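Local structure of cytochrome c552 (Thermochromatium tepidum, 5ZE8) at residues D51-H61 with F267-H277; A129-N137 with N215-M226. The protein probably carries electrons at low potential through five covalently bound c-type hemes in a thermophilic purple sulfur photosynthetic bacterium. One frame throughout, in Å; residues are numbered along the deposited sequence.

Contact 1. Residues D51-H61 with F267-H277; sequences DIYRQWKGSMH and FADHSMGGGHH. With HEC (heme c), chain E.
Gln55 leans from helix 50-57 across the loop that follows strand 267-268, and each of its side-chain atoms meets something there. Its CB lies 3.5 Å from Ser271 OG, CG stays beside that hydroxyl, and CD sits 3.2 Å from Asp269 OD1, the amide and carboxylate stacked with planes 15° apart. With CG anti to the carbonyl carbon (chi1 -69°) and the rest extended, the tip reaches the loop backbone: OE1 accepts from His270 N at 2.9 Å, nearly straight at 168°, the donor well above the carbonyl plane. NE2 donates to a water that lies above one face of the Phe267 ring, offset toward its rim. One turn back, Ile52 CG2 sits squarely over the His270 ring, 3.6 Å from its centroid. Farther on, Met60 SD rests over the face of His276, 3.7 Å from the ring centre, and ND1 of His276 holds propionate O1A of the heme in chain E at 2.7 Å. That heme's iron is bound by His61 and His229. The contact is therefore likely to limit rotation of two iron-binding histidines: His270 through Ile52 and Ala268 O, which accepts from its ND1, and His61 through a water joining its ND1 to His270 O.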
loop_
_atom_site.group_PDB
_atom_site.type_symbol
_atom_site.label_atom_id
_atom_site.label_comp_id
_atom_site.label_asym_id
_atom_site.label_seq_id
_atom_site.Cartn_x
_atom_site.Cartn_y
_atom_site.Cartn_z
ATOM N N ASP A 51 9.896 -13.230 15.656
ATOM C CA ASP A 51 10.212 -13.120 14.293
ATOM C C ASP A 51 9.137 -12.354 13.496
ATOM O O ASP A 51 9.433 -11.432 12.741
ATOM C CB ASP A 51 10.545 -14.471 13.682
ATOM C CG ASP A 51 11.854 -15.097 14.275
ATOM O OD1 ASP A 51 12.740 -14.345 14.681
ATOM O OD2 ASP A 51 11.964 -16.334 14.389
ATOM N N ILE A 52 7.886 -12.673 13.766
ATOM C CA ILE A 52 6.768 -11.936 13.113
ATOM C C ILE A 52 6.713 -10.512 13.655
ATOM O O ILE A 52 6.512 -9.569 12.883
ATOM C CB ILE A 52 5.436 -12.685 13.317
ATOM C CG1 ILE A 52 5.365 -13.799 12.252
ATOM C CG2 ILE A 52 4.238 -11.815 13.081
ATOM C CD1 ILE A 52 4.315 -14.836 12.505
ATOM N N TYR A 53 6.901 -10.358 14.991
ATOM C CA TYR A 53 6.966 -9.032 15.559
ATOM C C TYR A 53 8.011 -8.133 14.893
ATOM O O TYR A 53 7.730 -6.984 14.533
ATOM C CB TYR A 53 7.234 -9.070 17.077
ATOM C CG TYR A 53 7.336 -7.679 17.708
ATOM C CD1 TYR A 53 6.204 -6.966 18.077
ATOM C CD2 TYR A 53 8.572 -7.086 17.818
ATOM C CE1 TYR A 53 6.349 -5.747 18.657
ATOM C CE2 TYR A 53 8.722 -5.836 18.339
ATOM C CZ TYR A 53 7.590 -5.181 18.727
ATOM O OH TYR A 53 7.803 -3.960 19.242
ATOM N N ARG A 54 9.200 -8.683 14.694
ATOM C CA ARG A 54 10.247 -7.893 14.062
ATOM C C ARG A 54 9.838 -7.389 12.654
ATOM O O ARG A 54 10.010 -6.227 12.292
ATOM C CB ARG A 54 11.575 -8.647 13.935
ATOM C CG ARG A 54 12.639 -7.879 13.176
ATOM C CD ARG A 54 14.032 -8.486 13.377
ATOM N NE ARG A 54 13.914 -9.847 13.538
ATOM C CZ ARG A 54 14.042 -10.612 14.634
ATOM N NH1 ARG A 54 14.597 -10.261 15.780
ATOM N NH2 ARG A 54 13.642 -11.870 14.496
ATOM N N GLN A 55 9.223 -8.286 11.883
ATOM C CA GLN A 55 8.769 -7.928 10.535
ATOM C C GLN A 55 7.655 -6.893 10.579
ATOM O O GLN A 55 7.718 -5.886 9.825
ATOM C CB GLN A 55 8.300 -9.186 9.845
ATOM C CG GLN A 55 9.420 -10.193 9.490
ATOM C CD GLN A 55 8.888 -11.556 9.063
ATOM O OE1 GLN A 55 7.737 -11.913 9.263
ATOM N NE2 GLN A 55 9.860 -12.401 8.606
ATOM N N TRP A 56 6.673 -7.149 11.428
ATOM C CA TRP A 56 5.528 -6.280 11.582
ATOM C C TRP A 56 5.968 -4.881 12.033
ATOM O O TRP A 56 5.455 -3.898 11.511
ATOM C CB TRP A 56 4.496 -6.877 12.567
ATOM C CG TRP A 56 3.428 -5.844 12.941
ATOM C CD1 TRP A 56 2.384 -5.462 12.201
ATOM C CD2 TRP A 56 3.427 -5.053 14.095
ATOM N NE1 TRP A 56 1.732 -4.451 12.799
ATOM C CE2 TRP A 56 2.351 -4.169 13.982
ATOM C CE3 TRP A 56 4.221 -5.006 15.229
ATOM C CZ2 TRP A 56 2.051 -3.253 14.927
ATOM C CZ3 TRP A 56 3.935 -4.017 16.170
ATOM C CH2 TRP A 56 2.817 -3.200 16.013
ATOM N N LYS A 57 6.904 -4.798 12.975
ATOM C CA LYS A 57 7.235 -3.513 13.585
ATOM C C LYS A 57 7.814 -2.553 12.630
ATOM O O LYS A 57 7.601 -1.323 12.746
ATOM C CB LYS A 57 8.151 -3.737 14.779
ATOM C CG LYS A 57 8.350 -2.520 15.669
ATOM C CD LYS A 57 7.095 -2.042 16.339
ATOM C CE LYS A 57 7.315 -0.918 17.397
ATOM N NZ LYS A 57 5.996 -0.286 17.774
ATOM N N GLY A 58 8.539 -3.043 11.651
ATOM C CA GLY A 58 9.063 -2.236 10.582
ATOM C C GLY A 58 8.160 -1.879 9.432
ATOM O O GLY A 58 8.545 -1.172 8.534
ATOM N N SER A 59 6.949 -2.439 9.449
ATOM C CA SER A 59 6.035 -2.262 8.335
ATOM C C SER A 59 5.184 -1.007 8.425
ATOM O O SER A 59 4.968 -0.503 9.503
ATOM C CB SER A 59 5.064 -3.462 8.228
ATOM O OG SER A 59 4.070 -3.456 9.236
ATOM N N MET A 60 4.644 -0.586 7.291
ATOM C CA MET A 60 3.708 0.558 7.353
ATOM C C MET A 60 2.451 0.269 8.090
ATOM O O MET A 60 1.768 1.189 8.527
ATOM C CB MET A 60 3.415 1.114 5.985
ATOM C CG MET A 60 4.620 1.710 5.337
ATOM S SD MET A 60 5.476 2.976 6.275
ATOM C CE MET A 60 4.181 4.236 6.448
ATOM N N HIS A 61 2.059 -1.001 8.257
ATOM C CA HIS A 61 0.935 -1.324 9.147
ATOM C C HIS A 61 1.195 -0.856 10.591
ATOM O O HIS A 61 0.338 -0.246 11.211
ATOM C CB HIS A 61 0.589 -2.810 9.118
ATOM C CG HIS A 61 0.001 -3.269 7.847
ATOM N ND1 HIS A 61 0.349 -4.440 7.211
ATOM C CD2 HIS A 61 -0.940 -2.681 7.072
ATOM C CE1 HIS A 61 -0.348 -4.496 6.078
ATOM N NE2 HIS A 61 -1.134 -3.464 5.984
ATOM N N PHE A 267 7.413 -19.546 7.761
ATOM C CA PHE A 267 6.132 -18.962 8.248
ATOM C C PHE A 267 5.842 -17.752 7.390
ATOM O O PHE A 267 6.733 -17.308 6.659
ATOM C CB PHE A 267 6.247 -18.507 9.721
ATOM C CG PHE A 267 7.343 -17.514 9.982
ATOM C CD1 PHE A 267 8.666 -17.882 10.220
ATOM C CD2 PHE A 267 7.047 -16.125 9.951
ATOM C CE1 PHE A 267 9.656 -16.980 10.379
ATOM C CE2 PHE A 267 8.046 -15.219 10.121
ATOM C CZ PHE A 267 9.355 -15.624 10.379
ATOM N N ALA A 268 4.630 -17.253 7.530
ATOM C CA ALA A 268 4.131 -16.139 6.649
ATOM C C ALA A 268 4.817 -14.826 7.058
ATOM O O ALA A 268 4.758 -14.364 8.219
ATOM C CB ALA A 268 2.595 -15.977 6.691
ATOM N N ASP A 269 5.614 -14.289 6.163
ATOM C CA ASP A 269 6.330 -13.044 6.343
ATOM C C ASP A 269 5.332 -11.866 6.528
ATOM O O ASP A 269 4.422 -11.665 5.712
ATOM C CB ASP A 269 7.232 -12.782 5.150
ATOM C CG ASP A 269 8.248 -11.671 5.385
ATOM O OD1 ASP A 269 8.069 -10.715 6.129
ATOM O OD2 ASP A 269 9.383 -11.761 4.886
ATOM N N HIS A 270 5.463 -11.194 7.677
ATOM C CA HIS A 270 4.588 -10.033 8.012
ATOM C C HIS A 270 5.196 -8.667 7.658
ATOM O O HIS A 270 4.650 -7.604 8.037
ATOM C CB HIS A 270 4.199 -10.087 9.446
ATOM C CG HIS A 270 3.107 -11.042 9.763
ATOM N ND1 HIS A 270 3.185 -12.421 9.539
ATOM C CD2 HIS A 270 1.923 -10.815 10.395
ATOM C CE1 HIS A 270 2.074 -12.966 10.069
ATOM N NE2 HIS A 270 1.290 -12.008 10.547
ATOM N N SER A 271 6.285 -8.608 6.937
ATOM C CA SER A 271 6.884 -7.289 6.568
ATOM C C SER A 271 5.946 -6.472 5.687
ATOM O O SER A 271 5.920 -5.250 5.877
ATOM C CB SER A 271 8.210 -7.482 5.770
ATOM O OG SER A 271 9.203 -8.127 6.606
ATOM N N MET A 272 5.324 -7.104 4.677
ATOM C CA MET A 272 4.285 -6.462 3.858
ATOM C C MET A 272 4.737 -5.092 3.346
ATOM O O MET A 272 4.065 -4.060 3.505
ATOM C CB MET A 272 2.988 -6.407 4.670
ATOM C CG MET A 272 2.498 -7.817 4.979
ATOM S SD MET A 272 0.794 -7.828 5.658
ATOM C CE MET A 272 1.045 -8.706 7.130
ATOM N N GLY A 273 5.890 -5.092 2.739
ATOM C CA GLY A 273 6.424 -3.920 2.085
ATOM C C GLY A 273 5.868 -3.649 0.694
ATOM O O GLY A 273 5.546 -4.547 -0.092
ATOM N N GLY A 274 5.687 -2.366 0.414
ATOM C CA GLY A 274 5.273 -1.911 -0.855
ATOM C C GLY A 274 6.121 -0.714 -1.264
ATOM O O GLY A 274 7.325 -0.797 -1.450
ATOM N N GLY A 275 5.470 0.431 -1.427
ATOM C CA GLY A 275 6.127 1.650 -1.932
ATOM C C GLY A 275 7.195 2.223 -1.041
ATOM O O GLY A 275 8.001 3.017 -1.525
ATOM N N HIS A 276 7.270 1.820 0.240
ATOM C CA HIS A 276 8.318 2.317 1.107
ATOM C C HIS A 276 9.540 1.394 1.036
ATOM O O HIS A 276 10.507 1.611 1.809
ATOM C CB HIS A 276 7.807 2.445 2.541
ATOM C CG HIS A 276 6.863 3.576 2.773
ATOM N ND1 HIS A 276 5.533 3.528 2.428
ATOM C CD2 HIS A 276 7.068 4.821 3.254
ATOM C CE1 HIS A 276 4.959 4.691 2.701
ATOM N NE2 HIS A 276 5.875 5.464 3.299
ATOM N N HIS A 277 9.530 0.350 0.203
ATOM C CA HIS A 277 10.545 -0.657 0.179
ATOM C C HIS A 277 11.082 -0.861 -1.228
ATOM O O HIS A 277 10.503 -1.525 -2.055
ATOM C CB HIS A 277 9.960 -1.890 0.803
ATOM C CG HIS A 277 9.728 -1.671 2.254
ATOM N ND1 HIS A 277 10.772 -1.660 3.150
ATOM C CD2 HIS A 277 8.659 -1.183 2.920
ATOM C CE1 HIS A 277 10.313 -1.309 4.347
ATOM N NE2 HIS A 277 9.043 -0.986 4.227
HETATM FE FE HEC E . -2.371 -3.048 4.399
HETATM C CHA HEC E . -0.253 -0.456 3.741
HETATM C CHB HEC E . -0.655 -5.026 2.190
HETATM C CHC HEC E . -4.291 -5.716 5.351
HETATM C CHD HEC E . -4.433 -0.953 6.231
HETATM N NA HEC E . -0.786 -2.776 3.233
HETATM C C1A HEC E . -0.002 -1.645 3.074
HETATM C C2A HEC E . 1.062 -1.867 2.123
HETATM C C3A HEC E . 0.868 -3.133 1.676
HETATM C C4A HEC E . -0.200 -3.726 2.433
HETATM C CMA HEC E . 1.731 -3.898 0.670
HETATM C CAA HEC E . 2.034 -0.857 1.630
HETATM C CBA HEC E . 3.276 -0.842 2.518
HETATM C CGA HEC E . 4.238 0.258 2.058
HETATM O O1A HEC E . 3.877 1.447 1.945
HETATM O O2A HEC E . 5.466 -0.002 1.888
HETATM N NB HEC E . -2.440 -4.993 3.829
HETATM C C1B HEC E . -1.710 -5.617 2.881
HETATM C C2B HEC E . -2.156 -6.966 2.744
HETATM C C3B HEC E . -3.163 -7.172 3.612
HETATM C C4B HEC E . -3.300 -5.917 4.367
HETATM C CMB HEC E . -1.565 -7.954 1.742
HETATM C CAB HEC E . -3.898 -8.418 3.947
HETATM C CBB HEC E . -3.042 -9.549 4.221
HETATM N NC HEC E . -3.971 -3.294 5.545
HETATM C C1C HEC E . -4.618 -4.425 5.829
HETATM C C2C HEC E . -5.771 -4.243 6.749
HETATM C C3C HEC E . -5.799 -2.909 6.962
HETATM C C4C HEC E . -4.703 -2.301 6.234
HETATM C CMC HEC E . -6.715 -5.328 7.244
HETATM C CAC HEC E . -6.792 -2.071 7.779
HETATM C CBC HEC E . -7.226 -2.529 9.032
HETATM N ND HEC E . -2.334 -1.142 4.843
HETATM C C1D HEC E . -3.265 -0.427 5.591
HETATM C C2D HEC E . -2.868 0.965 5.715
HETATM C C3D HEC E . -1.710 1.110 5.061
HETATM C C4D HEC E . -1.372 -0.235 4.525
HETATM C CMD HEC E . -3.689 1.959 6.437
HETATM C CAD HEC E . -0.933 2.439 4.877
HETATM C CBD HEC E . -0.432 3.028 6.163
HETATM C CGD HEC E . 0.395 4.277 5.885
HETATM O O1D HEC E . 1.121 4.417 4.855
HETATM O O2D HEC E . 0.328 5.204 6.750
HETATM O O HOH W 1 9.019 -14.916 7.017
HETATM O O HOH W 2 7.900 0.247 6.293
HETATM O O HOH W 3 2.551 -5.741 8.534
HETATM O O HOH W 4 5.616 -1.888 4.944
HETATM O O HOH W 5 2.447 -2.579 5.514
#

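Contact 2. Residues A129-N137 with N215-M226; sequences ACHTLKTYN and NPRQLRTSDACM. With HEC (heme c), chain D.
Leu219 CD1 comes within 3.8 Å of His131 CE1, just where a CXXCH heme-binding motif ends: Cys130 is joined to the vinyl-derived CAC of the heme in chain D and His131 binds its iron. Strand 133-136 then crosses helix 216-220 nearly perpendicularly (97°). The tight part runs from this heme-side pair through Gln218 against Leu133 to Tyr136 against Asp223 and Met226. The His131 ring is also held through ND1 by Gln160 O. Gln218, bent at chi2 (60°), lays CG against Leu133 O at 3.4 Å and turns NE2 toward Leu133 CB. Tyr136 swings its CG anti to the backbone N (chi1 -177°), which carries the ring past Asp223 to Met226; Met226 CB lies 3.5 Å from Tyr136 CZ, and Tyr136 CD2 is 3.6 Å from Asp223 OD1. A serine at Tyr136 would probably leave Met226 CB without its apolar contact and open a gap beside the Asp223 carboxylate. The other side is wetter: a water accepts from Tyr136 N and lies within hydrogen-bonding distance of Gln218 OE1 and Asp223 OD2, and the extended Lys134 side chain runs out toward solvent. A classic beta bulge, with Lys134 and Thr135 both facing Asp154, marks this edge. Here Asn215, the N-cap of helix 216-220, sends ND2 to a lone pair of Lys134 O, 2.9 Å away and in the carbonyl plane; the same nitrogen also serves Gln160 OE1.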
loop_
_atom_site.group_PDB
_atom_site.type_symbol
_atom_site.label_atom_id
_atom_site.label_comp_id
_atom_site.label_asym_id
_atom_site.label_seq_id
_atom_site.Cartn_x
_atom_site.Cartn_y
_atom_site.Cartn_z
ATOM N N ALA A 129 -5.569 -6.063 15.657
ATOM C CA ALA A 129 -6.462 -5.450 14.663
ATOM C C ALA A 129 -6.700 -6.387 13.534
ATOM O O ALA A 129 -7.836 -6.597 13.166
ATOM C CB ALA A 129 -5.922 -4.128 14.173
ATOM N N CYS A 130 -5.654 -6.966 12.988
ATOM C CA CYS A 130 -5.889 -7.894 11.904
ATOM C C CYS A 130 -6.456 -9.219 12.418
ATOM O O CYS A 130 -7.328 -9.815 11.744
ATOM C CB CYS A 130 -4.595 -8.203 11.191
ATOM S SG CYS A 130 -4.205 -6.948 9.973
ATOM N N HIS A 131 -5.952 -9.704 13.555
ATOM C CA HIS A 131 -6.329 -11.028 14.004
ATOM C C HIS A 131 -7.651 -11.119 14.762
ATOM O O HIS A 131 -7.988 -12.180 15.253
ATOM C CB HIS A 131 -5.171 -11.764 14.769
ATOM C CG HIS A 131 -4.076 -12.202 13.858
ATOM N ND1 HIS A 131 -4.171 -13.391 13.123
ATOM C CD2 HIS A 131 -2.887 -11.614 13.498
ATOM C CE1 HIS A 131 -3.076 -13.465 12.361
ATOM N NE2 HIS A 131 -2.281 -12.433 12.578
ATOM N N THR A 132 -8.404 -10.023 14.790
ATOM C CA THR A 132 -9.808 -10.082 15.333
ATOM C C THR A 132 -10.854 -9.885 14.211
ATOM O O THR A 132 -12.043 -9.806 14.508
ATOM C CB THR A 132 -10.024 -9.185 16.573
ATOM O OG1 THR A 132 -9.694 -7.855 16.305
ATOM C CG2 THR A 132 -9.217 -9.719 17.763
ATOM N N LEU A 133 -10.424 -9.691 12.961
ATOM C CA LEU A 133 -11.373 -9.593 11.821
ATOM C C LEU A 133 -11.933 -10.982 11.631
ATOM O O LEU A 133 -11.194 -11.929 11.480
ATOM C CB LEU A 133 -10.624 -9.189 10.581
ATOM C CG LEU A 133 -9.941 -7.822 10.612
ATOM C CD1 LEU A 133 -9.170 -7.659 9.311
ATOM C CD2 LEU A 133 -10.862 -6.665 10.942
ATOM N N LYS A 134 -13.270 -11.126 11.672
ATOM C CA LYS A 134 -13.898 -12.445 11.605
ATOM C C LYS A 134 -14.577 -12.772 10.273
ATOM O O LYS A 134 -14.263 -13.787 9.669
ATOM C CB LYS A 134 -14.829 -12.680 12.754
ATOM C CG LYS A 134 -15.357 -14.090 12.783
ATOM C CD LYS A 134 -16.248 -14.274 13.984
ATOM C CE LYS A 134 -16.784 -15.674 14.010
ATOM N NZ LYS A 134 -17.718 -15.720 15.168
ATOM N N THR A 135 -15.431 -11.874 9.807
ATOM C CA THR A 135 -16.204 -12.168 8.571
ATOM C C THR A 135 -16.241 -10.908 7.735
ATOM O O THR A 135 -16.704 -9.873 8.207
ATOM C CB THR A 135 -17.618 -12.581 8.929
ATOM O OG1 THR A 135 -17.602 -13.679 9.874
ATOM C CG2 THR A 135 -18.425 -12.936 7.705
ATOM N N TYR A 136 -15.777 -11.015 6.525
ATOM C CA TYR A 136 -15.793 -9.891 5.614
ATOM C C TYR A 136 -17.149 -9.723 4.922
ATOM O O TYR A 136 -17.609 -10.625 4.229
ATOM C CB TYR A 136 -14.751 -10.038 4.576
ATOM C CG TYR A 136 -14.612 -8.878 3.578
ATOM C CD1 TYR A 136 -14.539 -7.601 3.986
ATOM C CD2 TYR A 136 -14.617 -9.114 2.205
ATOM C CE1 TYR A 136 -14.414 -6.558 3.093
ATOM C CE2 TYR A 136 -14.500 -8.069 1.293
ATOM C CZ TYR A 136 -14.398 -6.767 1.763
ATOM O OH TYR A 136 -14.342 -5.739 0.831
ATOM N N ASN A 137 -17.767 -8.580 5.164
ATOM C CA ASN A 137 -19.154 -8.242 4.646
ATOM C C ASN A 137 -19.164 -7.481 3.329
ATOM O O ASN A 137 -20.238 -7.268 2.787
ATOM C CB ASN A 137 -19.955 -7.532 5.691
ATOM C CG ASN A 137 -20.149 -8.404 6.906
ATOM O OD1 ASN A 137 -20.472 -9.586 6.765
ATOM N ND2 ASN A 137 -19.916 -7.852 8.074
ATOM N N ASN A 215 -10.102 -19.972 11.258
ATOM C CA ASN A 215 -10.845 -19.177 10.298
ATOM C C ASN A 215 -10.054 -19.106 8.964
ATOM O O ASN A 215 -9.582 -18.037 8.558
ATOM C CB ASN A 215 -11.221 -17.856 10.905
ATOM C CG ASN A 215 -12.232 -17.060 10.125
ATOM O OD1 ASN A 215 -12.599 -17.410 9.007
ATOM N ND2 ASN A 215 -12.668 -15.935 10.704
ATOM N N PRO A 216 -9.932 -20.219 8.269
ATOM C CA PRO A 216 -9.134 -20.254 7.049
ATOM C C PRO A 216 -9.621 -19.321 5.981
ATOM O O PRO A 216 -8.764 -18.798 5.265
ATOM C CB PRO A 216 -9.185 -21.742 6.587
ATOM C CG PRO A 216 -10.279 -22.338 7.332
ATOM C CD PRO A 216 -10.436 -21.572 8.624
ATOM N N ARG A 217 -10.934 -19.175 5.817
ATOM C CA ARG A 217 -11.433 -18.318 4.728
ATOM C C ARG A 217 -11.128 -16.863 4.934
ATOM O O ARG A 217 -10.651 -16.187 4.009
ATOM C CB ARG A 217 -12.875 -18.663 4.395
ATOM C CG ARG A 217 -12.906 -20.139 3.885
ATOM C CD ARG A 217 -13.721 -20.384 2.609
ATOM N NE ARG A 217 -13.793 -19.190 1.764
ATOM C CZ ARG A 217 -13.239 -19.010 0.562
ATOM N NH1 ARG A 217 -13.419 -17.823 -0.038
ATOM N NH2 ARG A 217 -12.512 -19.971 -0.053
ATOM N N GLN A 218 -11.155 -16.406 6.166
ATOM C CA GLN A 218 -10.723 -15.037 6.440
ATOM C C GLN A 218 -9.224 -14.840 6.324
ATOM O O GLN A 218 -8.764 -13.879 5.687
ATOM C CB GLN A 218 -11.151 -14.624 7.866
ATOM C CG GLN A 218 -10.685 -13.254 8.336
ATOM C CD GLN A 218 -11.135 -12.055 7.533
ATOM O OE1 GLN A 218 -12.237 -12.052 6.920
ATOM N NE2 GLN A 218 -10.314 -10.989 7.559
ATOM N N LEU A 219 -8.483 -15.708 6.940
ATOM C CA LEU A 219 -7.039 -15.511 7.044
ATOM C C LEU A 219 -6.248 -15.824 5.762
ATOM O O LEU A 219 -5.149 -15.306 5.528
ATOM C CB LEU A 219 -6.439 -16.346 8.192
ATOM C CG LEU A 219 -6.474 -15.717 9.584
ATOM C CD1 LEU A 219 -5.554 -14.514 9.707
ATOM C CD2 LEU A 219 -7.875 -15.401 10.051
ATOM N N ARG A 220 -6.746 -16.774 4.944
ATOM C CA ARG A 220 -5.982 -17.229 3.805
ATOM C C ARG A 220 -6.365 -16.606 2.490
ATOM O O ARG A 220 -5.644 -16.847 1.471
ATOM C CB ARG A 220 -6.029 -18.753 3.650
ATOM C CG ARG A 220 -5.519 -19.567 4.798
ATOM C CD ARG A 220 -5.049 -20.870 4.172
ATOM N NE ARG A 220 -4.633 -21.838 5.190
ATOM C CZ ARG A 220 -3.420 -21.981 5.654
ATOM N NH1 ARG A 220 -2.421 -21.198 5.290
ATOM N NH2 ARG A 220 -3.221 -22.848 6.612
ATOM N N THR A 221 -7.460 -15.852 2.440
ATOM C CA THR A 221 -7.906 -15.210 1.203
ATOM C C THR A 221 -7.843 -13.675 1.319
ATOM O O THR A 221 -7.514 -13.126 2.373
ATOM C CB THR A 221 -9.358 -15.583 0.864
ATOM O OG1 THR A 221 -10.287 -14.892 1.711
ATOM C CG2 THR A 221 -9.536 -17.087 1.005
ATOM N N SER A 222 -8.175 -12.987 0.229
ATOM C CA SER A 222 -8.165 -11.581 0.210
ATOM C C SER A 222 -9.129 -10.966 1.166
ATOM O O SER A 222 -9.023 -9.728 1.413
ATOM C CB SER A 222 -8.405 -11.013 -1.194
ATOM O OG SER A 222 -9.756 -11.254 -1.657
ATOM N N ASP A 223 -10.053 -11.729 1.765
ATOM C CA ASP A 223 -10.848 -11.187 2.875
ATOM C C ASP A 223 -10.001 -10.543 3.959
ATOM O O ASP A 223 -10.517 -9.665 4.659
ATOM C CB ASP A 223 -11.718 -12.301 3.510
ATOM C CG ASP A 223 -12.887 -12.733 2.597
ATOM O OD1 ASP A 223 -13.039 -12.271 1.440
ATOM O OD2 ASP A 223 -13.659 -13.598 3.053
ATOM N N ALA A 224 -8.774 -11.011 4.102
ATOM C CA ALA A 224 -7.856 -10.514 5.141
ATOM C C ALA A 224 -7.461 -9.075 4.844
ATOM O O ALA A 224 -6.919 -8.429 5.789
ATOM C CB ALA A 224 -6.628 -11.376 5.225
ATOM N N CYS A 225 -7.636 -8.584 3.618
ATOM C CA CYS A 225 -7.057 -7.290 3.232
ATOM C C CYS A 225 -8.115 -6.314 2.729
ATOM O O CYS A 225 -7.896 -5.116 2.715
ATOM C CB CYS A 225 -6.023 -7.505 2.101
ATOM S SG CYS A 225 -4.904 -8.910 2.413
ATOM N N MET A 226 -9.231 -6.816 2.172
ATOM C CA MET A 226 -10.065 -5.983 1.332
ATOM C C MET A 226 -10.768 -4.857 2.034
ATOM O O MET A 226 -11.027 -3.833 1.357
ATOM C CB MET A 226 -11.120 -6.807 0.518
ATOM C CG MET A 226 -10.572 -7.591 -0.614
ATOM S SD MET A 226 -9.916 -6.520 -1.921
ATOM C CE MET A 226 -8.360 -6.822 -1.322
HETATM FE FE HEC D . -0.517 -12.203 11.548
HETATM C CHA HEC D . -0.672 -15.341 10.053
HETATM C CHB HEC D . 0.860 -13.578 14.305
HETATM C CHC HEC D . 0.220 -9.008 12.757
HETATM C CHD HEC D . -2.464 -10.901 9.118
HETATM N NA HEC D . 0.001 -14.049 12.062
HETATM C C1A HEC D . -0.109 -15.196 11.322
HETATM C C2A HEC D . 0.512 -16.282 12.027
HETATM C C3A HEC D . 0.932 -15.785 13.258
HETATM C C4A HEC D . 0.610 -14.418 13.247
HETATM C CMA HEC D . 1.652 -16.493 14.408
HETATM C CAA HEC D . 0.702 -17.693 11.432
HETATM C CBA HEC D . 2.053 -17.648 10.706
HETATM C CGA HEC D . 2.389 -18.993 10.090
HETATM O O1A HEC D . 2.189 -20.058 10.742
HETATM O O2A HEC D . 3.016 -19.029 9.019
HETATM N NB HEC D . 0.357 -11.423 13.218
HETATM C C1B HEC D . 0.795 -12.186 14.208
HETATM C C2B HEC D . 1.351 -11.307 15.222
HETATM C C3B HEC D . 1.235 -10.032 14.794
HETATM C C4B HEC D . 0.551 -10.106 13.526
HETATM C CMB HEC D . 2.041 -11.784 16.481
HETATM C CAB HEC D . 1.751 -8.759 15.304
HETATM C CBB HEC D . 3.124 -8.680 15.575
HETATM N NC HEC D . -1.023 -10.342 11.037
HETATM C C1C HEC D . -0.604 -9.138 11.595
HETATM C C2C HEC D . -1.152 -8.042 10.896
HETATM C C3C HEC D . -1.995 -8.539 9.908
HETATM C C4C HEC D . -1.864 -9.989 9.985
HETATM C CMC HEC D . -0.963 -6.603 11.324
HETATM C CAC HEC D . -2.805 -7.763 8.916
HETATM C CBC HEC D . -2.189 -6.726 8.128
HETATM N ND HEC D . -1.362 -12.946 9.957
HETATM C C1D HEC D . -2.161 -12.249 9.069
HETATM C C2D HEC D . -2.649 -13.123 7.962
HETATM C C3D HEC D . -2.142 -14.348 8.235
HETATM C C4D HEC D . -1.328 -14.256 9.477
HETATM C CMD HEC D . -3.624 -12.755 6.894
HETATM C CAD HEC D . -2.366 -15.586 7.419
HETATM C CBD HEC D . -1.385 -15.663 6.243
HETATM C CGD HEC D . -1.880 -16.669 5.213
HETATM O O1D HEC D . -2.159 -16.326 4.056
HETATM O O2D HEC D . -1.891 -17.848 5.517
HETATM O O HOH W 6 -14.706 -16.235 7.275
HETATM O O HOH W 7 -14.165 -13.557 5.941
#

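Overall arrangement
The centres of the two contacts lie about 18 Å apart, and along the chain both segments of contact 2 fall between those of contact 1: 51-61 comes first, then 129-137, 215-226 and finally 267-277. They meet at one heme, that of chain D, whose iron is bound by His131 of contact 2 and His270 of contact 1. Contact 1 ties helix 50-57 to the loop after strand 267-268 and reaches on to the heme of chain E; contact 2 sets the two-stranded sheet of 133-136 and 153-155 against helix 216-220. Segments more than 200 residues apart (51-61 and 267-277) therefore build neighbouring heme pockets together, an arrangement consistent with electron transfer between closely spaced hemes.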